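PDB 4JZ6: salicylaldehyde dehydrogenase NahF from Pseudomonas putida, which probably catalyses the NAD+-dependent oxidation of salicylaldehyde to salicylate in naphthalene breakdown and accepts a broad range of other aldehydes. Local coordinates for residues 63-68 and 214-219; 20-25 and 56-61; 68-73 and 156-161; 83-88 and 178-183; 26-31 and 200-205. One frame throughout, in Å; residues are numbered along the deposited sequence.

Contact 1: residues 63-68 and 214-219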
# COMPACT_ATOMS: atom_id res chain seq x y z
N ALA A 63 -2.73 -22.03 6.73
CA ALA A 63 -3.45 -21.13 5.85
C ALA A 63 -4.85 -21.66 5.57
O ALA A 63 -5.83 -20.91 5.60
CB ALA A 63 -2.70 -20.94 4.55
N GLN A 64 -4.93 -22.96 5.31
CA GLN A 64 -6.21 -23.60 5.04
C GLN A 64 -7.15 -23.46 6.23
O GLN A 64 -8.33 -23.11 6.07
CB GLN A 64 -6.01 -25.07 4.66
CG GLN A 64 -5.36 -25.25 3.28
CD GLN A 64 -4.91 -26.68 3.01
OE1 GLN A 64 -4.84 -27.51 3.91
NE2 GLN A 64 -4.61 -26.97 1.75
N ALA A 65 -6.62 -23.69 7.43
CA ALA A 65 -7.38 -23.46 8.66
C ALA A 65 -7.88 -22.02 8.73
O ALA A 65 -9.06 -21.78 9.00
CB ALA A 65 -6.53 -23.79 9.87
N ALA A 66 -6.99 -21.06 8.48
CA ALA A 66 -7.36 -19.65 8.52
C ALA A 66 -8.45 -19.33 7.50
O ALA A 66 -9.41 -18.62 7.80
CB ALA A 66 -6.15 -18.77 8.30
N GLU A 67 -8.29 -19.86 6.28
CA GLU A 67 -9.28 -19.65 5.22
C GLU A 67 -10.64 -20.20 5.64
O GLU A 67 -11.66 -19.52 5.52
CB GLU A 67 -8.81 -20.30 3.92
CG GLU A 67 -9.81 -20.25 2.77
CD GLU A 67 -9.70 -19.00 1.92
OE1 GLU A 67 -10.06 -19.06 0.73
OE2 GLU A 67 -9.26 -17.95 2.44
N GLU A 68 -10.63 -21.43 6.13
CA GLU A 68 -11.86 -22.11 6.54
C GLU A 68 -12.59 -21.37 7.65
O GLU A 68 -13.80 -21.20 7.60
CB GLU A 68 -11.54 -23.55 6.98
CG GLU A 68 -12.75 -24.33 7.48
CD GLU A 68 -13.78 -24.62 6.40
OE1 GLU A 68 -13.44 -24.54 5.19
OE2 GLU A 68 -14.94 -24.93 6.76
N VAL A 214 -9.03 -18.98 13.86
CA VAL A 214 -8.96 -17.53 13.69
C VAL A 214 -7.52 -17.05 13.86
O VAL A 214 -7.07 -16.15 13.15
CB VAL A 214 -9.93 -16.80 14.63
CG1 VAL A 214 -9.85 -15.31 14.40
CG2 VAL A 214 -11.34 -17.28 14.40
N LEU A 215 -6.80 -17.66 14.80
CA LEU A 215 -5.37 -17.41 14.95
C LEU A 215 -4.58 -18.71 14.88
O LEU A 215 -4.84 -19.65 15.63
CB LEU A 215 -5.07 -16.70 16.28
CG LEU A 215 -3.59 -16.47 16.59
CD1 LEU A 215 -2.96 -15.52 15.58
CD2 LEU A 215 -3.40 -15.96 18.01
N ASN A 216 -3.61 -18.76 13.98
CA ASN A 216 -2.78 -19.94 13.81
C ASN A 216 -1.30 -19.56 13.89
O ASN A 216 -0.87 -18.60 13.27
CB ASN A 216 -3.11 -20.61 12.47
CG ASN A 216 -4.58 -20.98 12.35
OD1 ASN A 216 -4.98 -22.10 12.68
ND2 ASN A 216 -5.40 -20.04 11.89
N TYR A 217 -0.54 -20.33 14.67
CA TYR A 217 0.82 -19.94 15.03
C TYR A 217 1.88 -20.86 14.47
O TYR A 217 1.80 -22.08 14.60
CB TYR A 217 0.93 -19.86 16.56
CG TYR A 217 2.34 -19.73 17.11
CD1 TYR A 217 2.82 -20.63 18.06
CD2 TYR A 217 3.18 -18.71 16.69
CE1 TYR A 217 4.10 -20.51 18.57
CE2 TYR A 217 4.47 -18.59 17.20
CZ TYR A 217 4.92 -19.49 18.14
OH TYR A 217 6.20 -19.38 18.65
N LEU A 218 2.89 -20.27 13.84
CA LEU A 218 3.98 -21.02 13.26
C LEU A 218 5.32 -20.44 13.69
O LEU A 218 5.48 -19.22 13.79
CB LEU A 218 3.91 -20.99 11.73
CG LEU A 218 2.71 -21.62 11.04
CD1 LEU A 218 2.69 -21.16 9.60
CD2 LEU A 218 2.78 -23.13 11.13
N ASN A 219 6.27 -21.33 13.96
CA ASN A 219 7.64 -20.91 14.21
C ASN A 219 8.58 -21.94 13.61
O ASN A 219 8.20 -23.09 13.38
CB ASN A 219 7.90 -20.75 15.71
CG ASN A 219 8.85 -19.61 16.01
OD1 ASN A 219 9.71 -19.29 15.19
ND2 ASN A 219 8.69 -18.99 17.18
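Asn216 sets its side-chain amide against the methyls of Ala65 and Ala66, and these two methyls are what the amide touches on the helix. OD1 of Asn216 lies 3.6 Å from CB of Ala65, while ND2 of Asn216 lies 3.9 Å from CB of Ala66. The amide reaches the helix because CG sits beside the backbone N, opposite the carbonyl carbon (chi1 -57°). With nothing longer than a methyl on the helix side, the chains come close, the CA atoms of Ala66 and Val214 being 5.8 Å apart.

Strand 215-218 is the outermost strand on its side of the mostly parallel Rossmann-type sheet of the aldehyde dehydrogenase NAD-binding domain, with strand 18-24 lying alongside it through a Tyr217-Phe23 backbone bond. Helix 56-73 packs beside that border, and Ala66 also touches the neighbouring strand 186-189 through Val187.

The polar interactions run elsewhere. OD1 of Asn216 accepts the backbone N-H of Asn25, and its ND2 makes a weak bond to the carbonyl of Gly213, so both ends of the buried amide have partners. Farther along the strand, ND2 of Asn219 donates to OH of Tyr217 over 2.9 Å, with an N-H...O angle of 158° and the hydroxyl oxygen close to the amide plane.

Contact 2: residues 20-25 and 56-61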
# COMPACT_ATOMS: atom_id res chain seq x y z
N THR A 20 7.76 -25.90 23.52
CA THR A 20 6.79 -25.12 22.75
C THR A 20 6.36 -25.81 21.46
O THR A 20 7.19 -26.36 20.73
CB THR A 20 7.38 -23.73 22.44
OG1 THR A 20 7.03 -22.83 23.49
CG2 THR A 20 6.87 -23.17 21.12
N LYS A 21 5.06 -25.79 21.16
CA LYS A 21 4.53 -26.45 19.97
C LYS A 21 4.01 -25.46 18.92
O LYS A 21 4.09 -24.24 19.10
CB LYS A 21 3.42 -27.43 20.34
CG LYS A 21 3.89 -28.66 21.12
CD LYS A 21 2.81 -29.73 21.19
CE LYS A 21 3.33 -31.01 21.83
NZ LYS A 21 2.36 -32.13 21.69
N LEU A 22 3.48 -25.99 17.82
CA LEU A 22 2.76 -25.20 16.83
C LEU A 22 1.30 -25.07 17.25
O LEU A 22 0.82 -25.84 18.09
CB LEU A 22 2.83 -25.88 15.46
CG LEU A 22 3.92 -25.47 14.46
CD1 LEU A 22 5.19 -24.97 15.15
CD2 LEU A 22 4.24 -26.64 13.52
N PHE A 23 0.58 -24.10 16.69
CA PHE A 23 -0.83 -23.93 17.01
C PHE A 23 -1.71 -23.77 15.78
O PHE A 23 -1.64 -22.76 15.07
CB PHE A 23 -1.01 -22.74 17.95
CG PHE A 23 -2.40 -22.58 18.47
CD1 PHE A 23 -2.87 -23.40 19.49
CD2 PHE A 23 -3.25 -21.61 17.95
CE1 PHE A 23 -4.16 -23.25 19.99
CE2 PHE A 23 -4.53 -21.46 18.44
CZ PHE A 23 -4.99 -22.27 19.46
N ILE A 24 -2.54 -24.78 15.51
CA ILE A 24 -3.48 -24.75 14.39
C ILE A 24 -4.85 -25.30 14.81
O ILE A 24 -4.93 -26.38 15.39
CB ILE A 24 -2.96 -25.57 13.20
CG1 ILE A 24 -1.61 -25.05 12.72
CG2 ILE A 24 -3.97 -25.55 12.06
CD1 ILE A 24 -1.06 -25.76 11.51
N ASN A 25 -5.91 -24.55 14.51
CA ASN A 25 -7.28 -24.96 14.82
C ASN A 25 -7.54 -25.28 16.29
O ASN A 25 -8.08 -26.34 16.61
CB ASN A 25 -7.70 -26.15 13.96
CG ASN A 25 -8.53 -25.74 12.77
OD1 ASN A 25 -9.31 -24.79 12.83
ND2 ASN A 25 -8.38 -26.47 11.66
N VAL A 56 6.84 -26.56 5.56
CA VAL A 56 5.99 -25.91 4.58
C VAL A 56 4.59 -26.52 4.64
O VAL A 56 3.59 -25.81 4.57
CB VAL A 56 6.56 -26.06 3.16
CG1 VAL A 56 5.53 -25.66 2.12
CG2 VAL A 56 7.82 -25.22 3.02
N THR A 57 4.55 -27.84 4.80
CA THR A 57 3.28 -28.55 4.95
C THR A 57 2.46 -27.98 6.09
O THR A 57 1.26 -27.76 5.94
CB THR A 57 3.50 -30.06 5.18
OG1 THR A 57 4.26 -30.62 4.10
CG2 THR A 57 2.16 -30.77 5.26
N ASP A 58 3.10 -27.74 7.23
CA ASP A 58 2.43 -27.15 8.39
C ASP A 58 1.89 -25.77 8.05
O ASP A 58 0.79 -25.39 8.47
CB ASP A 58 3.36 -27.06 9.60
CG ASP A 58 3.74 -28.43 10.16
OD1 ASP A 58 2.85 -29.14 10.68
OD2 ASP A 58 4.94 -28.79 10.09
N ALA A 59 2.67 -25.01 7.28
CA ALA A 59 2.28 -23.66 6.92
C ALA A 59 1.03 -23.64 6.05
O ALA A 59 0.16 -22.79 6.21
CB ALA A 59 3.44 -22.95 6.23
N ILE A 60 0.94 -24.58 5.12
CA ILE A 60 -0.22 -24.65 4.25
C ILE A 60 -1.45 -25.07 5.05
O ILE A 60 -2.56 -24.56 4.82
CB ILE A 60 0.01 -25.60 3.06
CG1 ILE A 60 1.25 -25.17 2.27
CG2 ILE A 60 -1.20 -25.63 2.16
CD1 ILE A 60 1.24 -23.71 1.88
N LYS A 61 -1.25 -25.98 5.99
CA LYS A 61 -2.32 -26.42 6.89
C LYS A 61 -2.84 -25.23 7.69
O LYS A 61 -4.04 -25.12 7.95
CB LYS A 61 -1.82 -27.50 7.84
CG LYS A 61 -2.54 -28.83 7.71
CD LYS A 61 -2.03 -29.62 6.51
CE LYS A 61 -2.84 -30.89 6.28
NZ LYS A 61 -4.12 -30.64 5.54
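Leu22 and Ile24, two residues apart on one strand and both with CB toward the helix, meet Asp58 and Lys61 in quite different ways. The short axes of strand 22-24 and helix 56-61 pass 9.7 Å apart and diverge by only 32°, and side chains fill the distance between them.

The close-packed part centres on Asp58. CD2 of Leu22 stands over its carboxylate, 3.8 Å from CG of Asp58 and almost equally far from its two oxygens, with the side chains at about a right angle. Next to it, CD1 of Ile24 comes within 3.6 Å of the carbonyl O of Asp58. That methyl gets there because CG1 of Ile24 lies beside its own backbone N and the chain beyond is extended (chi2 -177°).

Toward Lys61 the packing is slacker and reaches solvent. CD1 of Ile24 touches only the root of the lysine, with CB of Lys61 at 4.1 Å; beyond that the chain bends at chi2 and chi4 and carries its exposed amine away from the strand. The strand belongs to the small N-terminal mixed sheet, between strands 27-29 and 47-52, and the helix follows soon after the latter.

The polar work of Asp58 is done outside the strand, where OD2 is hydrogen-bonded to the backbone N of Ser32 and to OG1 of Thr55. This suggests that the buried carboxylate is at least partly compensated by those two neighbours, which would probably help to keep it ionised, while strand and helix meet by van der Waals packing of methyls on a carboxylate, a carbonyl and the root of a lysine.

Contact 3: residues 68-73 and 156-161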
# COMPACT_ATOMS: atom_id res chain seq x y z
N GLU A 68 -10.63 -21.43 6.13
CA GLU A 68 -11.86 -22.11 6.54
C GLU A 68 -12.59 -21.37 7.65
O GLU A 68 -13.80 -21.20 7.60
CB GLU A 68 -11.54 -23.55 6.98
CG GLU A 68 -12.75 -24.33 7.48
CD GLU A 68 -13.78 -24.62 6.40
OE1 GLU A 68 -13.44 -24.54 5.19
OE2 GLU A 68 -14.94 -24.93 6.76
N ALA A 69 -11.84 -20.92 8.65
CA ALA A 69 -12.42 -20.21 9.77
C ALA A 69 -12.98 -18.86 9.34
O ALA A 69 -13.99 -18.39 9.88
CB ALA A 69 -11.40 -20.02 10.88
N PHE A 70 -12.33 -18.24 8.36
CA PHE A 70 -12.76 -16.96 7.84
C PHE A 70 -14.22 -16.98 7.41
O PHE A 70 -14.92 -15.97 7.50
CB PHE A 70 -11.87 -16.50 6.68
CG PHE A 70 -12.25 -15.16 6.11
CD1 PHE A 70 -12.82 -15.07 4.84
CD2 PHE A 70 -12.07 -14.00 6.85
CE1 PHE A 70 -13.19 -13.84 4.32
CE2 PHE A 70 -12.44 -12.77 6.34
CZ PHE A 70 -13.00 -12.69 5.07
N LYS A 71 -14.69 -18.15 6.95
CA LYS A 71 -16.05 -18.32 6.44
C LYS A 71 -17.14 -17.90 7.43
O LYS A 71 -18.20 -17.40 7.03
CB LYS A 71 -16.30 -19.78 6.03
CG LYS A 71 -15.52 -20.25 4.82
CD LYS A 71 -15.90 -21.69 4.49
CE LYS A 71 -15.04 -22.28 3.38
NZ LYS A 71 -15.39 -23.71 3.11
N THR A 72 -16.89 -18.12 8.71
CA THR A 72 -17.82 -17.72 9.75
C THR A 72 -17.32 -16.49 10.49
O THR A 72 -18.11 -15.64 10.92
CB THR A 72 -18.06 -18.85 10.78
OG1 THR A 72 -16.80 -19.45 11.11
CG2 THR A 72 -18.96 -19.91 10.20
N TRP A 73 -16.00 -16.38 10.65
CA TRP A 73 -15.42 -15.30 11.42
C TRP A 73 -15.70 -13.92 10.81
O TRP A 73 -15.83 -12.93 11.52
CB TRP A 73 -13.91 -15.52 11.64
CG TRP A 73 -13.24 -14.36 12.35
CD1 TRP A 73 -12.35 -13.47 11.82
CD2 TRP A 73 -13.43 -13.97 13.72
NE1 TRP A 73 -11.98 -12.55 12.77
CE2 TRP A 73 -12.62 -12.83 13.94
CE3 TRP A 73 -14.20 -14.46 14.77
CZ2 TRP A 73 -12.57 -12.19 15.17
CZ3 TRP A 73 -14.14 -13.82 16.00
CH2 TRP A 73 -13.33 -12.70 16.19
N VAL A 156 -10.97 -8.79 4.93
CA VAL A 156 -10.16 -9.13 3.77
C VAL A 156 -10.08 -10.64 3.56
O VAL A 156 -10.34 -11.14 2.47
CB VAL A 156 -8.73 -8.56 3.92
CG1 VAL A 156 -7.84 -9.06 2.79
CG2 VAL A 156 -8.76 -7.04 3.95
N GLY A 157 -9.72 -11.36 4.62
CA GLY A 157 -9.46 -12.78 4.53
C GLY A 157 -8.26 -13.12 5.39
O GLY A 157 -7.89 -12.33 6.25
N PRO A 158 -7.65 -14.30 5.16
CA PRO A 158 -6.46 -14.67 5.93
C PRO A 158 -5.31 -13.69 5.74
O PRO A 158 -4.92 -13.41 4.60
CB PRO A 158 -6.11 -16.05 5.37
CG PRO A 158 -7.42 -16.60 4.91
CD PRO A 158 -8.17 -15.42 4.36
N ILE A 159 -4.78 -13.17 6.84
CA ILE A 159 -3.63 -12.28 6.81
C ILE A 159 -2.37 -13.01 7.26
O ILE A 159 -2.39 -13.74 8.26
CB ILE A 159 -3.86 -11.03 7.69
CG1 ILE A 159 -4.46 -9.88 6.88
CG2 ILE A 159 -2.54 -10.51 8.24
CD1 ILE A 159 -5.70 -10.21 6.12
N LEU A 160 -1.28 -12.85 6.51
CA LEU A 160 0.01 -13.37 6.95
C LEU A 160 0.75 -12.33 7.79
O LEU A 160 1.15 -11.28 7.28
CB LEU A 160 0.87 -13.76 5.75
CG LEU A 160 2.30 -14.17 6.10
CD1 LEU A 160 2.28 -15.38 7.02
CD2 LEU A 160 3.08 -14.47 4.83
N SER A 161 0.93 -12.62 9.08
CA SER A 161 1.61 -11.71 10.00
C SER A 161 2.97 -12.26 10.43
O SER A 161 3.04 -13.25 11.16
CB SER A 161 0.76 -11.46 11.25
OG SER A 161 -0.47 -10.85 10.93
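Gly157 passes Phe70 with phi 140° and psi -163°, backbone angles that a residue with a side chain could hardly adopt, and the two CA atoms approach to 6.3 Å. The bare CA then packs on the phenyl ring as a CH-pi contact, 3.5 Å from the centroid of the Phe70 ring and 14° off its normal, so that it stands nearly over the middle of the face. CG of Phe70, anti to the backbone N, carries the ring across to the 156-158 loop. Around this centre, CZ of Phe70 is 3.9 Å from the carbonyl carbon of Val156, and CG of Phe70 meets CD of Pro158 more loosely at 4.4 Å.

The peptide beneath the ring is held from elsewhere: OD1 of Asn184 accepts from the backbone N of both Val156 and Gly157. With an alanine in place of Phe70, the CA of Gly157 would probably lose its aromatic cover and a gap would open between helix and loop. On the exposed side of the helix, NZ of Lys71 forms a salt bridge with OE1 of Glu68. Helix 56-73 thus packs by its last turn against the loop that enters strand 159-162, an inner strand of the Rossmann-type NAD-binding domain.

Contact 4: residues 83-88 and 178-183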
# COMPACT_ATOMS: atom_id res chain seq x y z
N ARG A 83 -15.81 -7.83 22.70
CA ARG A 83 -15.80 -8.58 23.95
C ARG A 83 -14.59 -9.52 23.99
O ARG A 83 -13.86 -9.57 24.98
CB ARG A 83 -17.08 -9.40 24.09
CG ARG A 83 -17.48 -9.70 25.52
CD ARG A 83 -18.20 -11.03 25.66
NE ARG A 83 -17.27 -12.15 25.63
CZ ARG A 83 -17.37 -13.19 24.81
NH1 ARG A 83 -18.39 -13.25 23.96
NH2 ARG A 83 -16.48 -14.17 24.84
N LEU A 84 -14.40 -10.24 22.90
CA LEU A 84 -13.31 -11.20 22.77
C LEU A 84 -11.94 -10.55 22.89
O LEU A 84 -11.09 -11.02 23.64
CB LEU A 84 -13.44 -11.95 21.44
CG LEU A 84 -14.55 -13.00 21.41
CD1 LEU A 84 -14.91 -13.38 19.98
CD2 LEU A 84 -14.11 -14.22 22.19
N LEU A 85 -11.74 -9.45 22.17
CA LEU A 85 -10.45 -8.76 22.19
C LEU A 85 -10.16 -8.17 23.57
O LEU A 85 -9.04 -8.24 24.06
CB LEU A 85 -10.40 -7.67 21.12
CG LEU A 85 -9.83 -8.04 19.76
CD1 LEU A 85 -9.52 -9.52 19.67
CD2 LEU A 85 -10.78 -7.61 18.66
N LEU A 86 -11.18 -7.57 24.17
CA LEU A 86 -11.07 -7.04 25.52
C LEU A 86 -10.58 -8.13 26.47
O LEU A 86 -9.70 -7.90 27.30
CB LEU A 86 -12.43 -6.51 25.97
CG LEU A 86 -12.60 -5.01 26.25
CD1 LEU A 86 -11.47 -4.19 25.65
CD2 LEU A 86 -13.95 -4.53 25.75
N LYS A 87 -11.13 -9.33 26.30
CA LYS A 87 -10.74 -10.47 27.12
C LYS A 87 -9.27 -10.86 26.92
O LYS A 87 -8.59 -11.20 27.90
CB LYS A 87 -11.65 -11.68 26.86
CG LYS A 87 -11.46 -12.79 27.88
CD LYS A 87 -12.58 -13.82 27.83
CE LYS A 87 -12.44 -14.83 28.97
NZ LYS A 87 -13.49 -15.88 28.91
N VAL A 88 -8.79 -10.82 25.68
CA VAL A 88 -7.38 -11.10 25.40
C VAL A 88 -6.50 -10.22 26.27
O VAL A 88 -5.58 -10.70 26.93
CB VAL A 88 -7.00 -10.85 23.93
CG1 VAL A 88 -5.53 -11.15 23.72
CG2 VAL A 88 -7.84 -11.69 23.01
N TYR A 178 -5.36 -6.23 15.51
CA TYR A 178 -5.95 -5.42 14.45
C TYR A 178 -6.58 -6.25 13.33
O TYR A 178 -7.75 -6.02 12.98
CB TYR A 178 -4.94 -4.39 13.93
CG TYR A 178 -4.62 -3.30 14.93
CD1 TYR A 178 -5.64 -2.61 15.59
CD2 TYR A 178 -3.31 -2.96 15.23
CE1 TYR A 178 -5.35 -1.61 16.50
CE2 TYR A 178 -3.01 -1.95 16.14
CZ TYR A 178 -4.03 -1.28 16.77
OH TYR A 178 -3.73 -0.29 17.68
N PRO A 179 -5.85 -7.23 12.76
CA PRO A 179 -6.53 -8.04 11.75
C PRO A 179 -7.76 -8.78 12.30
O PRO A 179 -8.73 -8.98 11.56
CB PRO A 179 -5.45 -9.05 11.33
CG PRO A 179 -4.15 -8.33 11.59
CD PRO A 179 -4.41 -7.56 12.86
N LEU A 180 -7.73 -9.15 13.57
CA LEU A 180 -8.90 -9.79 14.18
C LEU A 180 -10.13 -8.88 14.22
O LEU A 180 -11.20 -9.25 13.73
CB LEU A 180 -8.58 -10.34 15.57
CG LEU A 180 -7.64 -11.55 15.62
CD1 LEU A 180 -7.82 -12.34 16.91
CD2 LEU A 180 -7.85 -12.43 14.41
N VAL A 181 -9.98 -7.69 14.80
CA VAL A 181 -11.12 -6.78 14.91
C VAL A 181 -11.67 -6.36 13.54
O VAL A 181 -12.83 -5.96 13.42
CB VAL A 181 -10.78 -5.53 15.76
CG1 VAL A 181 -9.80 -4.62 15.03
CG2 VAL A 181 -12.05 -4.79 16.14
N CYS A 182 -10.84 -6.48 12.50
CA CYS A 182 -11.29 -6.17 11.15
C CYS A 182 -11.96 -7.38 10.49
O CYS A 182 -12.34 -7.34 9.32
CB CYS A 182 -10.13 -5.63 10.31
SG CYS A 182 -9.64 -3.94 10.79
N GLY A 183 -12.11 -8.45 11.26
CA GLY A 183 -12.86 -9.61 10.83
C GLY A 183 -12.02 -10.60 10.06
O GLY A 183 -12.54 -11.51 9.42
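Leu85 meets Leu180 and Val181 through branched aliphatic groups alone, so this interface between two helices has no side-chain ring or amide in it, and no faces or edges to match. Its closest point is CD2 of Leu85, which lies 3.6 Å from CB of Val181 and 3.9 Å from CA of the same residue. The methyl thus presses on the root of the valine and on the helix backbone behind it. CG2 of Val181 flanks it at 4.0 Å from CD2 of Leu85, and the two side chains cross at about a right angle. The leucine's rotamer is unusual, with CD1 nearly eclipsed with its own CA (chi2 5°). CD1 has the lighter task, touching CB of Leu180 at 4.3 Å.

Helix 170-181 is the connection of a beta-alpha-beta crossover: it joins strand 159-162 to strand 186-189, parallel neighbours in the Rossmann-type sheet. Helix 78-94 therefore packs on an element of the core of the NAD-binding domain, and its Leu85 leans on Ala129 of helix 111-130 as well. Leu180 in turn touches Val214, near the start of strand 215-218.

Just past the contact the crossover helix ends in a Schellman motif. Gly183 takes a positive phi of 87°, and its N bonds back to the carbonyl O of Leu180 over 2.8 Å. The chain then runs on to strand 186-189, and ND2 of Asn184 is hydrogen-bonded to the carbonyl of Pro179 in the last turn.

Contact 5: residues 26-31 and 200-205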
# COMPACT_ATOMS: atom_id res chain seq x y z
N ASN A 26 -7.16 -24.36 17.18
CA ASN A 26 -7.34 -24.55 18.62
C ASN A 26 -6.65 -25.81 19.12
O ASN A 26 -7.06 -26.41 20.12
CB ASN A 26 -8.82 -24.55 19.00
CG ASN A 26 -9.37 -23.15 19.23
OD1 ASN A 26 -8.66 -22.15 19.05
ND2 ASN A 26 -10.63 -23.07 19.63
N ALA A 27 -5.59 -26.22 18.43
CA ALA A 27 -4.83 -27.41 18.81
C ALA A 27 -3.33 -27.15 18.82
O ALA A 27 -2.77 -26.65 17.84
CB ALA A 27 -5.16 -28.57 17.89
N TRP A 28 -2.68 -27.48 19.93
CA TRP A 28 -1.23 -27.42 20.00
C TRP A 28 -0.64 -28.73 19.52
O TRP A 28 -0.98 -29.80 20.03
CB TRP A 28 -0.78 -27.09 21.42
CG TRP A 28 -1.10 -25.68 21.83
CD1 TRP A 28 -2.18 -25.27 22.57
CD2 TRP A 28 -0.34 -24.51 21.54
NE1 TRP A 28 -2.13 -23.90 22.74
CE2 TRP A 28 -1.01 -23.42 22.12
CE3 TRP A 28 0.85 -24.27 20.84
CZ2 TRP A 28 -0.53 -22.11 22.03
CZ3 TRP A 28 1.31 -22.98 20.74
CH2 TRP A 28 0.63 -21.91 21.33
N ILE A 29 0.23 -28.65 18.52
CA ILE A 29 0.70 -29.84 17.80
C ILE A 29 2.18 -29.77 17.44
O ILE A 29 2.78 -28.69 17.40
CB ILE A 29 -0.07 -30.02 16.48
CG1 ILE A 29 0.00 -28.74 15.65
CG2 ILE A 29 -1.51 -30.39 16.73
CD1 ILE A 29 -0.65 -28.85 14.30
N ASP A 30 2.77 -30.93 17.17
CA ASP A 30 4.13 -31.01 16.67
C ASP A 30 4.13 -30.68 15.18
O ASP A 30 3.07 -30.61 14.57
CB ASP A 30 4.70 -32.42 16.87
CG ASP A 30 4.70 -32.84 18.33
OD1 ASP A 30 5.04 -32.01 19.19
OD2 ASP A 30 4.36 -34.01 18.60
N SER A 31 5.31 -30.46 14.61
CA SER A 31 5.41 -30.19 13.18
C SER A 31 5.24 -31.49 12.41
O SER A 31 5.36 -32.57 12.97
CB SER A 31 6.75 -29.55 12.84
OG SER A 31 7.81 -30.47 13.03
N LEU A 200 3.22 -18.10 23.99
CA LEU A 200 2.48 -17.59 25.13
C LEU A 200 1.40 -16.58 24.73
O LEU A 200 0.25 -16.69 25.17
CB LEU A 200 3.42 -16.95 26.17
CG LEU A 200 2.69 -16.50 27.44
CD1 LEU A 200 1.92 -17.66 28.05
CD2 LEU A 200 3.66 -15.90 28.45
N ILE A 201 1.77 -15.62 23.90
CA ILE A 201 0.80 -14.62 23.46
C ILE A 201 -0.33 -15.32 22.72
O ILE A 201 -1.50 -14.98 22.89
CB ILE A 201 1.44 -13.48 22.61
CG1 ILE A 201 0.43 -12.36 22.35
CG2 ILE A 201 1.98 -13.99 21.30
CD1 ILE A 201 1.03 -11.13 21.72
N THR A 202 0.02 -16.34 21.94
CA THR A 202 -0.97 -17.15 21.26
C THR A 202 -1.90 -17.79 22.27
O THR A 202 -3.12 -17.74 22.14
CB THR A 202 -0.32 -18.25 20.41
OG1 THR A 202 0.59 -17.67 19.47
CG2 THR A 202 -1.38 -19.06 19.66
N GLN A 203 -1.31 -18.40 23.30
CA GLN A 203 -2.09 -19.06 24.34
C GLN A 203 -3.10 -18.10 24.97
O GLN A 203 -4.24 -18.46 25.22
CB GLN A 203 -1.17 -19.64 25.42
CG GLN A 203 -1.92 -20.43 26.47
CD GLN A 203 -1.05 -20.80 27.65
OE1 GLN A 203 0.18 -20.71 27.58
NE2 GLN A 203 -1.68 -21.22 28.74
N CYS A 204 -2.67 -16.86 25.19
CA CYS A 204 -3.55 -15.85 25.74
C CYS A 204 -4.78 -15.67 24.86
O CYS A 204 -5.91 -15.66 25.35
CB CYS A 204 -2.81 -14.53 25.90
SG CYS A 204 -1.69 -14.53 27.29
N VAL A 205 -4.55 -15.54 23.56
CA VAL A 205 -5.64 -15.42 22.61
C VAL A 205 -6.57 -16.64 22.67
O VAL A 205 -7.80 -16.50 22.60
CB VAL A 205 -5.11 -15.19 21.19
CG1 VAL A 205 -6.25 -15.09 20.19
CG2 VAL A 205 -4.28 -13.93 21.16
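Trp28, whose six-membered ring touches Thr202 and Gln203, has its one polar side-chain atom fixed on the same helix: NE1 is hydrogen-bonded to OE1 of Gln206, beyond the touching residues. That bond pins one end of the indole and so limits how the rest of it can turn.

The far end of the ring does the packing. CH2 of Trp28 lies 3.9 Å from CG2 of Thr202, and CB of Thr202 is equally near, the methyl approaching obliquely. Thr202 presents this methyl because CG2 lies opposite its backbone N, while OG1 is turned to the carbonyl of His198, one turn earlier, and bonds to it. Gln203 is met at the rim of the indole: its backbone N is 4.0 Å from CZ2 of Trp28 and close to the ring plane, and its CB is 4.2 Å from that same CZ2. The amide of Gln203 is directed to Glu207, with NE2 bonded to OE2.

Trp28 also meets the ring of Phe23, their planes inclined by about 50°, and touches Tyr217. A leucine in its place would probably leave OE1 of Gln206 without its indole donor and open a gap beside Thr202 and Gln203, being too short to span the 9.5 Å between the CA atoms of Trp28 and Gln203.

Strand 27-29 is an outermost strand of the small N-terminal sheet, and helix 195-208 links the parallel strands 186-189 and 215-218; an edge strand's tryptophan thus docks on the crossover helix of a beta-alpha-beta unit of the Rossmann-type NAD-binding domain.

How the contacts relate
Contacts 1, 2 and 3 run along one element, helix 56-73: its first turns face the N-terminal sheet, its middle the border strand 215-218, and its last turn the entry to strand 159-162. All three are buried, as is contact 4 between two helices, whereas contact 5 is only partly so. Chemistry follows place: purely aliphatic in contact 4, a glycine under a ring in contact 3, and methyls against an amide or carboxylate with outside partners in contacts 1 and 2. Contact 5 relies on a hydrogen-bonded indole. Contacts 1 and 2 also join directly, as N of Tyr217 probably bonds to O of Phe23.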